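Local coordinates for OLD nuclease (PDB 6P74), which degrades linear and supercoiled double-stranded DNA in the 5'-to-3' direction with divalent metal ions, nicks and linearizes circular DNA, and has DNA-stimulated ATPase activity, at the interface of chains A and B. Residues are numbered along the deposited sequence; one frame, centred on the assembly and turned at random. Chains: chain A/B, Putative ATP-dependent endonuclease of the OLD family.

Contact 1: the interface of chains A and B. Residues chain A 156, 159-160, 259, 262, 266; chain B 192, 196, 219.
A:Leu159 and B:Ile192 make the shortest approach of this apolar patch, with methyl CD2 of A:Leu159 3.7 Å from the branch methyl CG2 of B:Ile192; the two side chains run past one another in opposite directions. The same leucine methyl is met tip to tip by B:Ile196, whose CD1 lies 3.8 Å from CD2 of A:Leu159. With CG of A:Leu159 swung away from its backbone N (chi1 -178°), CD2 reaches both isoleucines, which stand one helical turn apart. B:Ile196 also lies alongside A:Ile259, its CD1 4.0 Å from CG1 of that residue. On another flank of B:Ile192, A:Leu266 crosses nearly at a right angle, its CD2 4.2 Å from CG1 of the isoleucine, so that B:Ile192 touches two helices of chain A.

The ring of B:Phe219 presents its edge: CD1 of A:Leu156 sits in the ring plane, 3.8 Å from CE1. CD2 of A:Leu160 comes to CZ of B:Phe219 at 4.0 Å. Within chain B the ring backs the isoleucines, CZ of B:Phe219 being 4.0 Å from CD1 of B:Ile196, so the aromatic edge and the aliphatic helix form one surface.

Chain A supplies helix 154-166 of the dimerization domain and the C-terminal half of helix 246-266 from the following ATPase segment. Helix 187-205 of chain B lies against both, with strand 217-220 beside it, in the interface of the homodimer.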
# COMPACT_ATOMS: atom_id res chain seq x y z
N LEU A 156 7.66 2.78 -20.79
CA LEU A 156 8.09 2.28 -22.09
C LEU A 156 7.10 2.68 -23.18
O LEU A 156 7.50 3.06 -24.29
CB LEU A 156 8.26 0.76 -22.03
CG LEU A 156 8.92 0.11 -23.24
CD1 LEU A 156 10.31 0.70 -23.51
CD2 LEU A 156 9.00 -1.38 -22.96
N LEU A 159 7.89 5.88 -24.54
CA LEU A 159 9.08 5.83 -25.38
C LEU A 159 8.75 5.40 -26.81
O LEU A 159 9.28 5.97 -27.77
CB LEU A 159 10.12 4.88 -24.77
CG LEU A 159 11.46 4.74 -25.52
CD1 LEU A 159 12.23 6.06 -25.54
CD2 LEU A 159 12.33 3.64 -24.90
N LEU A 160 7.87 4.41 -26.96
CA LEU A 160 7.53 3.85 -28.26
C LEU A 160 6.47 4.64 -29.02
O LEU A 160 6.15 4.26 -30.15
CB LEU A 160 7.04 2.40 -28.11
CG LEU A 160 8.04 1.41 -27.52
CD1 LEU A 160 7.34 0.11 -27.16
CD2 LEU A 160 9.17 1.16 -28.50
N ILE A 259 16.25 3.25 -20.43
CA ILE A 259 15.06 3.85 -21.03
C ILE A 259 15.18 5.37 -20.99
O ILE A 259 14.92 6.06 -21.98
CB ILE A 259 13.77 3.36 -20.34
CG1 ILE A 259 13.43 1.93 -20.77
CG2 ILE A 259 12.58 4.26 -20.70
CD1 ILE A 259 12.61 1.22 -19.74
N ALA A 262 17.45 6.61 -23.56
CA ALA A 262 16.85 6.68 -24.90
C ALA A 262 15.98 7.93 -25.04
O ALA A 262 16.02 8.61 -26.07
CB ALA A 262 16.05 5.41 -25.19
N LEU A 266 16.23 10.74 -27.88
CA LEU A 266 15.09 10.97 -28.77
C LEU A 266 14.60 12.41 -28.70
O LEU A 266 13.92 12.86 -29.62
CB LEU A 266 13.94 10.01 -28.44
CG LEU A 266 13.99 8.61 -29.07
CD1 LEU A 266 14.02 8.68 -30.60
CD2 LEU A 266 15.18 7.79 -28.54
N ILE B 192 16.70 2.31 -30.70
CA ILE B 192 16.19 2.51 -29.36
C ILE B 192 16.56 1.33 -28.47
O ILE B 192 16.97 1.51 -27.32
CB ILE B 192 14.67 2.72 -29.40
CG1 ILE B 192 14.36 4.00 -30.16
CG2 ILE B 192 14.11 2.76 -27.98
CD1 ILE B 192 12.88 4.30 -30.26
N ILE B 196 19.00 1.36 -25.06
CA ILE B 196 18.60 0.78 -23.78
C ILE B 196 19.61 -0.28 -23.32
O ILE B 196 20.17 -0.20 -22.22
CB ILE B 196 17.18 0.20 -23.87
CG1 ILE B 196 16.18 1.29 -24.25
CG2 ILE B 196 16.78 -0.49 -22.55
CD1 ILE B 196 14.73 0.80 -24.34
N PHE B 219 13.67 -6.04 -26.93
CA PHE B 219 12.22 -5.99 -26.98
C PHE B 219 11.63 -7.38 -27.28
O PHE B 219 12.31 -8.28 -27.76
CB PHE B 219 11.77 -5.00 -28.05
CG PHE B 219 11.95 -3.55 -27.68
CD1 PHE B 219 11.48 -3.06 -26.48
CD2 PHE B 219 12.57 -2.67 -28.56
CE1 PHE B 219 11.64 -1.70 -26.14
CE2 PHE B 219 12.73 -1.33 -28.24
CZ PHE B 219 12.25 -0.84 -27.04

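Contact 2: the interface of chains A and B. Residues chain A 250-251, 254; chain B 204, 215.
An extended isoleucine and a hooked methionine meet here: A:Ile251 carries CD1 outward on a straight chain (chi2 179°), while B:Met215 runs straight through its second torsion and then bends at the thioether (chi3 -47°). They face tip to tip, with CD1 of A:Ile251 3.8 Å from the sulfur SD of B:Met215. In this class 1 OLD nuclease the pair joins helix 246-266 of one subunit, in the C-terminal part of the ABC-type ATPase domain, to the dimerization domain of the other. The bend turns the methyl CE of B:Met215 back toward its own subunit, 4.0 Å from CD1 of B:Leu204, so sulfur and leucine together make a continuous apolar surface for the isoleucine.

B:Leu204, near the C-terminal end of helix 187-205, uses both of its branches. Its CD1 lies 3.8 Å from CG1 of A:Ile251, the two side chains crossing at a slant. The branch point CG rests on the small methyl of A:Ala254, at 3.8 Å from CB. The other methyl, CD2, flanks that same CB and comes to 3.9 Å from the backbone oxygen O of A:Gly250, a van der Waals contact of a methyl with a carbonyl. With a glycine and an alanine on this stretch of helix, little side chain stands between the leucine and the backbone, and B:Leu204 can settle close against it, flanked by A:Ile251.

B:Met215 comes from the loop just ahead of strand 217-220 and meets the end of A:Ile251, beyond the CG1 that B:Leu204 touches.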
# COMPACT_ATOMS: atom_id res chain seq x y z
N GLY A 250 18.56 -5.43 -9.76
CA GLY A 250 19.57 -4.53 -10.31
C GLY A 250 19.49 -4.42 -11.82
O GLY A 250 19.65 -3.33 -12.39
N ILE A 251 19.25 -5.54 -12.50
CA ILE A 251 19.11 -5.52 -13.95
C ILE A 251 17.93 -4.65 -14.36
O ILE A 251 18.02 -3.86 -15.30
CB ILE A 251 18.97 -6.95 -14.49
CG1 ILE A 251 20.28 -7.72 -14.33
CG2 ILE A 251 18.51 -6.95 -15.95
CD1 ILE A 251 20.17 -9.14 -14.82
N ALA A 254 18.83 -1.10 -14.01
CA ALA A 254 19.71 -0.71 -15.11
C ALA A 254 18.91 -0.48 -16.39
O ALA A 254 19.20 0.45 -17.14
CB ALA A 254 20.79 -1.77 -15.31
N LEU B 204 25.39 -1.89 -15.36
CA LEU B 204 25.66 -3.16 -14.68
C LEU B 204 27.15 -3.40 -14.57
O LEU B 204 27.59 -4.06 -13.62
CB LEU B 204 25.00 -4.33 -15.41
CG LEU B 204 23.48 -4.39 -15.23
CD1 LEU B 204 22.89 -5.56 -16.00
CD2 LEU B 204 23.10 -4.46 -13.75
N MET B 215 24.54 -11.53 -21.44
CA MET B 215 23.18 -11.14 -21.15
C MET B 215 22.54 -10.51 -22.38
O MET B 215 23.11 -9.60 -22.99
CB MET B 215 23.15 -10.15 -19.99
CG MET B 215 21.85 -10.08 -19.25
SD MET B 215 22.09 -8.80 -18.03
CE MET B 215 23.69 -9.26 -17.35

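The C-alpha centres of contact 1 and contact 2 lie about 16 Å apart, along the same two helices: 246-266 of chain A and 187-205 of chain B. Their residues pair in antiparallel order, early part against late. The segment leading into strand 217-220 adds B:Met215 at contact 2, and the strand itself adds B:Phe219 at contact 1. Two-fold symmetry repeats both with the chains exchanged, joining each dimerization domain both to its partner's dimerization domain (at contact 1) and to the partner's C-terminal ATPase segment. The active-site arginine A:Arg487 is about 51 and 44 Å from the two centres, which suggests a role in assembly rather than cleavage.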